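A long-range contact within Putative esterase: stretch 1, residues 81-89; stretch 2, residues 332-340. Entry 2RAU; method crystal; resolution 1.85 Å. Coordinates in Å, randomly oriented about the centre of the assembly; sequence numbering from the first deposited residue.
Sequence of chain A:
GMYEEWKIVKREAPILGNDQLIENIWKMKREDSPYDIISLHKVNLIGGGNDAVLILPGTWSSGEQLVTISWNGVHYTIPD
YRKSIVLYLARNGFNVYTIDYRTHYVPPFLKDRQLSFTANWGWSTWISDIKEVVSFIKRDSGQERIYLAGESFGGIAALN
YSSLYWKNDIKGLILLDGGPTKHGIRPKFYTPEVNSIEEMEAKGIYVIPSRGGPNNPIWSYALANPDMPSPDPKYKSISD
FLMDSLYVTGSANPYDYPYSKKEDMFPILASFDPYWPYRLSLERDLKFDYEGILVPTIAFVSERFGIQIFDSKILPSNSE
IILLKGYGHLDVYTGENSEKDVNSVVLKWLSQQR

Stretch 1 (81-89) YRKSIVLYL
Stretch 2 332-340: VYTGENSEK

Residues 81-83 form a 3-10 segment, and Ser 84 (chi1 t) caps the helix beginning at Ile 85 through a weak bond from Leu 87 N to its OG (3.4 Å). A type I turn from Gly 335 to Ser 338 leads into a second helix. CA atoms pair Lys 83 with Thr 334 (4.8 Å) and Arg 82 with Glu 339 (5.4 Å). No direct hydrogen bond joins the stretches; contacts are packing and water-mediated. Lys 83 (mttt) runs fully extended beyond chi1 along the turn, its CG 3.8 Å from Gly 335 O, while NZ bonds elsewhere. A water donates to Tyr 333 O (2.8 Å) and accepts from Ile 85 N (2.9 Å). Gly 335, at phi/psi 97/148, would jam a CB against the preceding carbonyl. Ser 338, chi1 p, turns OG back to donate to Gly 335 O (2.7 Å). The CA-to-CB bond of Glu 339 points toward stretch 1, and tt carries the carboxylate out to it: OE1 lies 3.3 Å from Arg 82 CG and OE2 3.8 Å from Tyr 88 CE1, at the ring edge. Two waters donate to OE2: one (2.6 Å from OE2) also bonds Tyr 81 OH (2.8 Å), the other (2.7 Å from OE2) Tyr 88 OH (2.7 Å). Arg 82 (mtm) leads its end away; NE is 4.6 Å from Glu 339 OE1, beyond a salt bridge.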

# COMPACT_ATOMS: atom_id res chain seq x y z
N TYR A 81 -5.30 7.29 14.42
CA TYR A 81 -6.45 6.81 13.61
C TYR A 81 -6.96 7.89 12.62
O TYR A 81 -7.48 7.58 11.57
CB TYR A 81 -7.63 6.30 14.48
CG TYR A 81 -8.56 7.39 14.95
CD1 TYR A 81 -9.65 7.79 14.18
CD2 TYR A 81 -8.30 8.08 16.11
CE1 TYR A 81 -10.48 8.81 14.59
CE2 TYR A 81 -9.09 9.12 16.52
CZ TYR A 81 -10.19 9.47 15.77
OH TYR A 81 -10.97 10.51 16.20
N ARG A 82 -6.78 9.16 12.95
CA ARG A 82 -7.20 10.22 12.06
C ARG A 82 -6.38 10.23 10.78
O ARG A 82 -6.88 10.64 9.73
CB ARG A 82 -7.10 11.56 12.77
CG ARG A 82 -8.15 11.71 13.88
CD ARG A 82 -7.94 12.94 14.74
NE ARG A 82 -6.64 12.84 15.37
CZ ARG A 82 -6.05 13.82 16.06
NH1 ARG A 82 -6.68 14.98 16.24
NH2 ARG A 82 -4.83 13.66 16.58
N LYS A 83 -5.15 9.74 10.86
CA LYS A 83 -4.19 9.78 9.77
C LYS A 83 -4.02 8.44 9.07
O LYS A 83 -3.12 8.30 8.23
CB LYS A 83 -2.80 10.20 10.30
CG LYS A 83 -2.71 11.52 10.98
CD LYS A 83 -1.26 11.77 11.42
CE LYS A 83 -1.08 12.97 12.25
NZ LYS A 83 0.35 13.06 12.65
N SER A 84 -4.88 7.46 9.38
CA SER A 84 -4.74 6.11 8.86
C SER A 84 -6.09 5.60 8.37
O SER A 84 -7.00 5.45 9.16
CB SER A 84 -4.16 5.20 9.94
OG SER A 84 -4.31 3.86 9.57
N ILE A 85 -6.21 5.36 7.07
CA ILE A 85 -7.49 4.90 6.49
C ILE A 85 -7.97 3.63 7.19
O ILE A 85 -9.17 3.48 7.45
CB ILE A 85 -7.43 4.78 4.93
CG1 ILE A 85 -8.82 4.60 4.31
CG2 ILE A 85 -6.50 3.68 4.43
CD1 ILE A 85 -9.84 5.56 4.75
N VAL A 86 -7.06 2.70 7.49
CA VAL A 86 -7.41 1.43 8.12
C VAL A 86 -8.03 1.66 9.48
O VAL A 86 -9.15 1.20 9.76
CB VAL A 86 -6.20 0.44 8.18
CG1 VAL A 86 -6.50 -0.76 9.13
CG2 VAL A 86 -5.80 -0.05 6.80
N LEU A 87 -7.33 2.39 10.33
CA LEU A 87 -7.78 2.68 11.69
C LEU A 87 -9.05 3.56 11.74
O LEU A 87 -9.95 3.34 12.54
CB LEU A 87 -6.64 3.28 12.49
CG LEU A 87 -5.32 2.47 12.60
CD1 LEU A 87 -4.35 3.17 13.54
CD2 LEU A 87 -5.48 1.01 13.08
N TYR A 88 -9.11 4.54 10.86
CA TYR A 88 -10.25 5.43 10.73
C TYR A 88 -11.52 4.68 10.35
O TYR A 88 -12.58 4.88 10.97
CB TYR A 88 -9.95 6.49 9.64
CG TYR A 88 -11.05 7.54 9.54
CD1 TYR A 88 -11.04 8.66 10.38
CD2 TYR A 88 -12.11 7.41 8.64
CE1 TYR A 88 -12.02 9.62 10.29
CE2 TYR A 88 -13.08 8.39 8.56
CZ TYR A 88 -13.03 9.47 9.38
OH TYR A 88 -13.98 10.45 9.30
N LEU A 89 -11.43 3.84 9.33
CA LEU A 89 -12.60 3.05 8.95
C LEU A 89 -12.98 2.05 10.05
O LEU A 89 -14.16 1.85 10.29
CB LEU A 89 -12.43 2.39 7.58
CG LEU A 89 -12.32 3.30 6.38
CD1 LEU A 89 -12.10 2.40 5.16
CD2 LEU A 89 -13.58 4.20 6.25
N VAL A 332 -1.73 11.53 0.59
CA VAL A 332 -3.00 10.80 0.46
C VAL A 332 -3.24 9.82 1.63
O VAL A 332 -4.38 9.58 2.04
CB VAL A 332 -3.07 10.09 -0.93
CG1 VAL A 332 -4.44 9.36 -1.10
CG2 VAL A 332 -2.88 11.14 -2.06
N TYR A 333 -2.15 9.35 2.22
CA TYR A 333 -2.12 8.27 3.21
C TYR A 333 -1.82 8.67 4.66
O TYR A 333 -1.92 7.86 5.55
CB TYR A 333 -1.07 7.23 2.78
CG TYR A 333 -1.14 6.91 1.32
CD1 TYR A 333 -2.31 6.43 0.75
CD2 TYR A 333 -0.03 7.05 0.50
CE1 TYR A 333 -2.40 6.18 -0.62
CE2 TYR A 333 -0.11 6.80 -0.85
CZ TYR A 333 -1.29 6.37 -1.40
OH TYR A 333 -1.36 6.12 -2.75
N THR A 334 -1.46 9.93 4.89
CA THR A 334 -1.06 10.37 6.22
C THR A 334 -1.20 11.89 6.35
O THR A 334 -1.54 12.59 5.36
CB THR A 334 0.41 9.96 6.55
OG1 THR A 334 0.65 10.18 7.95
CG2 THR A 334 1.44 10.76 5.67
N GLY A 335 -1.03 12.39 7.59
CA GLY A 335 -1.10 13.80 7.88
C GLY A 335 -2.45 14.22 8.38
O GLY A 335 -3.45 13.65 7.98
N GLU A 336 -2.49 15.22 9.25
CA GLU A 336 -3.76 15.61 9.87
C GLU A 336 -4.85 16.07 8.90
O GLU A 336 -6.03 15.90 9.18
CB GLU A 336 -3.51 16.64 10.96
CG GLU A 336 -2.95 17.93 10.46
CD GLU A 336 -2.88 19.02 11.56
OE1 GLU A 336 -3.26 18.73 12.72
OE2 GLU A 336 -2.45 20.14 11.23
N ASN A 337 -4.46 16.60 7.74
CA ASN A 337 -5.47 17.07 6.75
C ASN A 337 -6.08 15.95 5.89
O ASN A 337 -7.11 16.13 5.25
CB ASN A 337 -4.84 18.16 5.87
CG ASN A 337 -4.33 19.32 6.68
OD1 ASN A 337 -3.11 19.66 6.69
ND2 ASN A 337 -5.23 19.94 7.38
N SER A 338 -5.45 14.78 5.91
CA SER A 338 -5.95 13.61 5.18
C SER A 338 -7.28 13.10 5.77
O SER A 338 -8.07 12.48 5.08
CB SER A 338 -4.89 12.50 5.15
OG SER A 338 -4.76 11.83 6.39
N GLU A 339 -7.52 13.35 7.06
CA GLU A 339 -8.76 13.01 7.68
C GLU A 339 -9.90 13.68 6.95
O GLU A 339 -10.83 12.99 6.53
CB GLU A 339 -8.79 13.39 9.16
CG GLU A 339 -10.06 12.87 9.87
CD GLU A 339 -10.21 13.30 11.32
OE1 GLU A 339 -9.36 14.05 11.87
OE2 GLU A 339 -11.23 12.91 11.92
N LYS A 340 -9.83 15.00 6.80
CA LYS A 340 -10.87 15.76 6.11
C LYS A 340 -10.96 15.45 4.62
O LYS A 340 -12.05 15.30 4.10
CB LYS A 340 -10.61 17.28 6.27
CG LYS A 340 -11.47 18.18 5.37
CD LYS A 340 -11.23 19.69 5.64
CE LYS A 340 -9.79 20.23 5.24
NZ LYS A 340 -9.54 20.66 3.80
O HOH W 1 -12.29 11.66 14.00
O HOH W 2 -4.19 6.26 5.14
O HOH W 3 -13.56 12.76 10.53